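Local coordinates for cell shape determining protein MreC (Streptococcus pneumoniae, PDB 2QF4) that helps form and maintain cell shape, probably as part of the elongasome that synthesizes peripheral peptidoglycan, at residues A[85-90]-A[100-105]; A[107-112]-A[145-150]. All coordinates share one frame; numbering follows the deposited sequence.

How the contacts relate
Contacts 1 and 2 both belong to the second of the two six-stranded antiparallel barrels of the major periplasmic domain of MreC, which has an alpha-lytic protease fold. Their centres lie about 10 Å apart. Contact 1 pairs the strands of the hairpin 82-92 and 97-101. Contact 2 follows it along the chain and ties the loop after that hairpin to strand 146-151. The two meet because strands 97-101 and 146-151 are neighbours in the barrel: Ile100 N lies 2.9 Å from Val147 O, a probable hydrogen bond. Arg145 makes the second join, with NH2 2.9 Å from Ser105 O. Ile100 CD1 also packs on Val149 CG2 at 3.5 Å.

Contact 1 (A[85-90]-A[100-105]); sequences YGIIIG and ISQLNS
Asn104 turns its CG between its own backbone N and carbonyl carbon (chi1 81°), which sets CG beside Tyr85 CB. The CG1 of Ile87 takes the like position (chi1 59°), and the CD1 of Ile87 comes 3.4 Å from Gln102 OE1. The two segments pair within the beta hairpin of strands 82-92 and 97-101, part of a closed antiparallel barrel. Ile87 and Ser101 are the hydrogen-bonded pair. Ile87 N donates a hydrogen bond to Ser101 O at 2.9 Å, and Ser101 N returns a bond to Ile87 O. Ile88 and Ile100 are the next, non-hydrogen-bonded pair, and they touch through their CG1 atoms. Their side chains are buried, and both reach Val75 on strand 74-79. Ile89 and Gly90 both face Lys99 in a classic beta bulge. At Gly86 the backbones come close: its CA is 3.3 Å from Ser101 O, an approach that the absence of a side chain permits. Strand 97-101 ends at Ser101, but Asn104 still holds on to Tyr85 twice. Asn104 N donates to Tyr85 O. In return, Tyr85 N donates to Asn104 OD1 at 2.9 Å, with the nitrogen well above the plane of the side-chain carbonyl, 60° out of it.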
loop_
_atom_site.group_PDB
_atom_site.type_symbol
_atom_site.label_atom_id
_atom_site.label_comp_id
_atom_site.label_asym_id
_atom_site.label_seq_id
_atom_site.Cartn_x
_atom_site.Cartn_y
_atom_site.Cartn_z
ATOM N N TYR A 85 -2.468 4.598 -13.283
ATOM C CA TYR A 85 -1.556 3.834 -12.428
ATOM C C TYR A 85 -0.420 4.711 -11.950
ATOM O O TYR A 85 0.043 5.591 -12.676
ATOM C CB TYR A 85 -1.002 2.631 -13.211
ATOM C CG TYR A 85 -2.004 1.503 -13.373
ATOM C CD1 TYR A 85 -3.015 1.583 -14.324
ATOM C CD2 TYR A 85 -1.954 0.388 -12.564
ATOM C CE1 TYR A 85 -3.961 0.567 -14.454
ATOM C CE2 TYR A 85 -2.890 -0.645 -12.700
ATOM C CZ TYR A 85 -3.901 -0.535 -13.633
ATOM O OH TYR A 85 -4.825 -1.549 -13.773
ATOM N N GLY A 86 0.081 4.411 -10.758
ATOM C CA GLY A 86 1.261 5.062 -10.205
ATOM C C GLY A 86 1.852 4.226 -9.106
ATOM O O GLY A 86 1.519 3.053 -8.965
ATOM N N ILE A 87 2.749 4.816 -8.333
ATOM C CA ILE A 87 3.376 4.105 -7.199
ATOM C C ILE A 87 3.347 5.024 -5.979
ATOM O O ILE A 87 3.428 6.224 -6.060
ATOM C CB ILE A 87 4.810 3.558 -7.423
ATOM C CG1 ILE A 87 5.748 4.724 -7.774
ATOM C CG2 ILE A 87 4.818 2.542 -8.530
ATOM C CD1 ILE A 87 7.270 4.409 -7.513
ATOM N N ILE A 88 3.289 4.387 -4.825
ATOM C CA ILE A 88 3.436 5.076 -3.542
ATOM C C ILE A 88 4.898 5.455 -3.334
ATOM O O ILE A 88 5.778 4.612 -3.483
ATOM C CB ILE A 88 2.962 4.195 -2.406
ATOM C CG1 ILE A 88 1.445 3.973 -2.498
ATOM C CG2 ILE A 88 3.329 4.807 -1.048
ATOM C CD1 ILE A 88 0.899 2.892 -1.559
ATOM N N ILE A 89 5.158 6.720 -3.011
ATOM C CA ILE A 89 6.552 7.183 -2.788
ATOM C C ILE A 89 6.797 7.653 -1.361
ATOM O O ILE A 89 7.948 7.830 -0.993
ATOM C CB ILE A 89 6.952 8.262 -3.833
ATOM C CG1 ILE A 89 6.062 9.499 -3.733
ATOM C CG2 ILE A 89 6.972 7.652 -5.227
ATOM C CD1 ILE A 89 6.625 10.766 -4.447
ATOM N N GLY A 90 5.762 7.850 -0.553
ATOM C CA GLY A 90 5.965 8.316 0.818
ATOM C C GLY A 90 4.710 8.862 1.412
ATOM O O GLY A 90 3.620 8.610 0.892
ATOM N N ILE A 100 1.717 9.808 -4.093
ATOM C CA ILE A 100 1.800 8.900 -5.245
ATOM C C ILE A 100 2.384 9.658 -6.425
ATOM O O ILE A 100 2.082 10.826 -6.661
ATOM C CB ILE A 100 0.393 8.377 -5.573
ATOM C CG1 ILE A 100 -0.085 7.427 -4.400
ATOM C CG2 ILE A 100 0.351 7.660 -6.919
ATOM C CD1 ILE A 100 -1.588 7.144 -4.433
ATOM N N SER A 101 3.260 8.989 -7.169
ATOM C CA SER A 101 3.803 9.594 -8.378
ATOM C C SER A 101 4.007 8.533 -9.453
ATOM O O SER A 101 3.432 7.458 -9.371
ATOM C CB SER A 101 5.051 10.383 -8.039
ATOM O OG SER A 101 6.087 9.501 -7.747
ATOM N N GLN A 102 4.772 8.868 -10.466
ATOM C CA GLN A 102 5.023 8.016 -11.633
ATOM C C GLN A 102 3.723 7.650 -12.305
ATOM O O GLN A 102 3.457 6.495 -12.619
ATOM C CB GLN A 102 5.834 6.798 -11.272
ATOM C CG GLN A 102 7.217 7.150 -10.727
ATOM C CD GLN A 102 8.176 5.962 -10.650
ATOM O OE1 GLN A 102 7.788 4.826 -10.805
ATOM N NE2 GLN A 102 9.431 6.262 -10.474
ATOM N N LEU A 103 2.875 8.653 -12.526
ATOM C CA LEU A 103 1.555 8.399 -13.098
ATOM C C LEU A 103 1.628 8.079 -14.580
ATOM O O LEU A 103 2.359 8.709 -15.317
ATOM C CB LEU A 103 0.682 9.619 -12.900
ATOM C CG LEU A 103 0.552 10.147 -11.462
ATOM C CD1 LEU A 103 -0.284 11.455 -11.475
ATOM C CD2 LEU A 103 -0.089 9.092 -10.571
ATOM N N ASN A 104 0.827 7.127 -15.034
ATOM C CA ASN A 104 0.877 6.674 -16.424
ATOM C C ASN A 104 -0.042 7.439 -17.354
ATOM O O ASN A 104 -0.193 7.065 -18.500
ATOM C CB ASN A 104 0.636 5.157 -16.560
ATOM C CG ASN A 104 -0.804 4.780 -16.515
ATOM O OD1 ASN A 104 -1.613 5.477 -15.902
ATOM N ND2 ASN A 104 -1.136 3.641 -17.146
ATOM N N SER A 105 -0.654 8.505 -16.884
ATOM C CA SER A 105 -1.688 9.233 -17.636
ATOM C C SER A 105 -1.691 10.695 -17.242
ATOM O O SER A 105 -1.361 11.029 -16.097
ATOM C CB SER A 105 -3.055 8.611 -17.277
ATOM O OG SER A 105 -4.148 9.286 -17.780
#

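Contact 2 (A[107-112]-A[145-150]); sequences SDISAG and REVTVK
Arg145 reaches across to Ser107 with the end of its guanidinium. Its CG lies anti to the backbone N (chi1 -179°), and the chain bends at chi3 (64°). NH1 and NH2 both donate to one atom, the backbone oxygen of Ser107. The NH1 to Ser107 O and NH2 to Ser107 O distances are 2.9 Å each. The oxygen sits at the guanidinium edge, close to its plane, and both nitrogens approach it from the same face of its carbonyl plane. NH2 has a second acceptor in Ser105 O, so the group binds two carbonyls of one loop. This probably limits its rotation. Ile109 CD1 lies over one face of the guanidinium, offset toward the rim. It stands 3.4 Å above the plane and lies 3.7 Å from both Arg145 NH1 and Arg145 NH2. The carboxylate of Asp108 is not in contact: its OD1 is 5.9 Å from Arg145 NH1, though the opposite charge may still add a weak attraction. Ser107 OG donates to Asp108 O at 2.8 Å, within the loop.

Two residues on, Val147 makes the apolar part of the contact. Its CG2 meets Ile109 CD1 at 4.0 Å. The same methyl of Ile109 thus touches both the charged group and the valine. Val147 is buried, and its side chain also packs on Leu103 and on Ile77 of strand 74-79.

The contact joins a loop to the barrel near the surface. Segment 107-112 is in the loop that follows strand 97-101 and leads to 114-118. In the barrel, strand 146-151 pairs with 97-101 on one side and 126-137 on the other. Ile109 also packs on Val133 and Thr136 of strand 126-137.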
loop_
_atom_site.group_PDB
_atom_site.type_symbol
_atom_site.label_atom_id
_atom_site.label_comp_id
_atom_site.label_asym_id
_atom_site.label_seq_id
_atom_site.Cartn_x
_atom_site.Cartn_y
_atom_site.Cartn_z
ATOM N N SER A 107 -4.676 12.158 -17.496
ATOM C CA SER A 107 -6.091 12.316 -17.145
ATOM C C SER A 107 -6.284 13.270 -15.997
ATOM O O SER A 107 -5.497 13.279 -15.039
ATOM C CB SER A 107 -6.730 10.979 -16.694
ATOM O OG SER A 107 -8.090 11.201 -16.253
ATOM N N ASP A 108 -7.385 14.006 -16.021
ATOM C CA ASP A 108 -7.812 14.721 -14.842
ATOM C C ASP A 108 -7.934 13.744 -13.667
ATOM O O ASP A 108 -8.313 12.589 -13.825
ATOM C CB ASP A 108 -9.165 15.400 -15.059
ATOM C CG ASP A 108 -9.122 16.551 -16.039
ATOM O OD1 ASP A 108 -8.038 16.994 -16.478
ATOM O OD2 ASP A 108 -10.236 17.019 -16.370
ATOM N N ILE A 109 -7.601 14.243 -12.483
ATOM C CA ILE A 109 -7.725 13.505 -11.240
ATOM C C ILE A 109 -8.370 14.457 -10.258
ATOM O O ILE A 109 -7.951 15.613 -10.169
ATOM C CB ILE A 109 -6.351 13.011 -10.746
ATOM C CG1 ILE A 109 -5.777 11.932 -11.672
ATOM C CG2 ILE A 109 -6.436 12.455 -9.299
ATOM C CD1 ILE A 109 -4.333 11.577 -11.365
ATOM N N SER A 110 -9.424 14.015 -9.588
ATOM C CA SER A 110 -10.249 14.888 -8.748
ATOM C C SER A 110 -10.300 14.387 -7.327
ATOM O O SER A 110 -10.288 13.181 -7.066
ATOM C CB SER A 110 -11.678 14.871 -9.286
ATOM O OG SER A 110 -11.766 15.331 -10.617
ATOM N N ALA A 111 -10.511 15.312 -6.416
ATOM C CA ALA A 111 -10.766 14.967 -5.034
ATOM C C ALA A 111 -11.905 13.941 -4.959
ATOM O O ALA A 111 -12.942 14.094 -5.634
ATOM C CB ALA A 111 -11.109 16.242 -4.261
ATOM N N GLY A 112 -11.741 12.917 -4.145
ATOM C CA GLY A 112 -12.714 11.849 -3.995
ATOM C C GLY A 112 -12.467 10.647 -4.870
ATOM O O GLY A 112 -13.033 9.587 -4.594
ATOM N N ARG A 145 3.868 15.098 -12.081
ATOM C CA ARG A 145 2.636 15.283 -11.320
ATOM C C ARG A 145 2.578 14.259 -10.185
ATOM O O ARG A 145 2.870 13.057 -10.364
ATOM C CB ARG A 145 1.387 15.157 -12.199
ATOM C CG ARG A 145 0.077 15.368 -11.471
ATOM C CD ARG A 145 -1.111 15.589 -12.387
ATOM N NE ARG A 145 -1.396 14.428 -13.222
ATOM C CZ ARG A 145 -2.608 14.061 -13.624
ATOM N NH1 ARG A 145 -3.706 14.705 -13.255
ATOM N NH2 ARG A 145 -2.726 12.999 -14.401
ATOM N N GLU A 146 2.110 14.721 -9.033
ATOM C CA GLU A 146 1.998 13.909 -7.827
ATOM C C GLU A 146 0.562 13.994 -7.323
ATOM O O GLU A 146 -0.114 14.983 -7.536
ATOM C CB GLU A 146 2.931 14.490 -6.756
ATOM C CG GLU A 146 2.958 13.862 -5.378
ATOM C CD GLU A 146 3.650 14.792 -4.380
ATOM O OE1 GLU A 146 4.717 15.353 -4.749
ATOM O OE2 GLU A 146 3.088 15.059 -3.273
ATOM N N VAL A 147 0.120 12.947 -6.675
ATOM C CA VAL A 147 -1.199 12.880 -6.084
ATOM C C VAL A 147 -1.060 12.693 -4.598
ATOM O O VAL A 147 -0.258 11.862 -4.143
ATOM C CB VAL A 147 -2.046 11.725 -6.667
ATOM C CG1 VAL A 147 -3.495 11.805 -6.202
ATOM C CG2 VAL A 147 -1.986 11.722 -8.179
ATOM N N THR A 148 -1.856 13.409 -3.810
ATOM C CA THR A 148 -1.982 13.175 -2.379
ATOM C C THR A 148 -3.301 12.486 -2.078
ATOM O O THR A 148 -4.330 12.791 -2.706
ATOM C CB THR A 148 -1.771 14.448 -1.540
ATOM O OG1 THR A 148 -2.696 15.468 -1.926
ATOM C CG2 THR A 148 -0.322 14.971 -1.675
ATOM N N VAL A 149 -3.246 11.533 -1.149
ATOM C CA VAL A 149 -4.329 10.630 -0.866
ATOM C C VAL A 149 -4.575 10.520 0.643
ATOM O O VAL A 149 -3.641 10.379 1.437
ATOM C CB VAL A 149 -4.008 9.243 -1.456
ATOM C CG1 VAL A 149 -4.991 8.136 -1.033
ATOM C CG2 VAL A 149 -3.922 9.308 -2.986
ATOM N N LYS A 150 -5.844 10.551 1.009
ATOM C CA LYS A 150 -6.251 10.314 2.395
ATOM C C LYS A 150 -6.477 8.818 2.569
ATOM O O LYS A 150 -7.339 8.239 1.928
ATOM C CB LYS A 150 -7.531 11.083 2.713
ATOM C CG LYS A 150 -7.996 10.884 4.133
ATOM C CD LYS A 150 -9.265 11.612 4.458
ATOM C CE LYS A 150 -9.484 11.717 5.971
ATOM N NZ LYS A 150 -10.601 12.613 6.302
#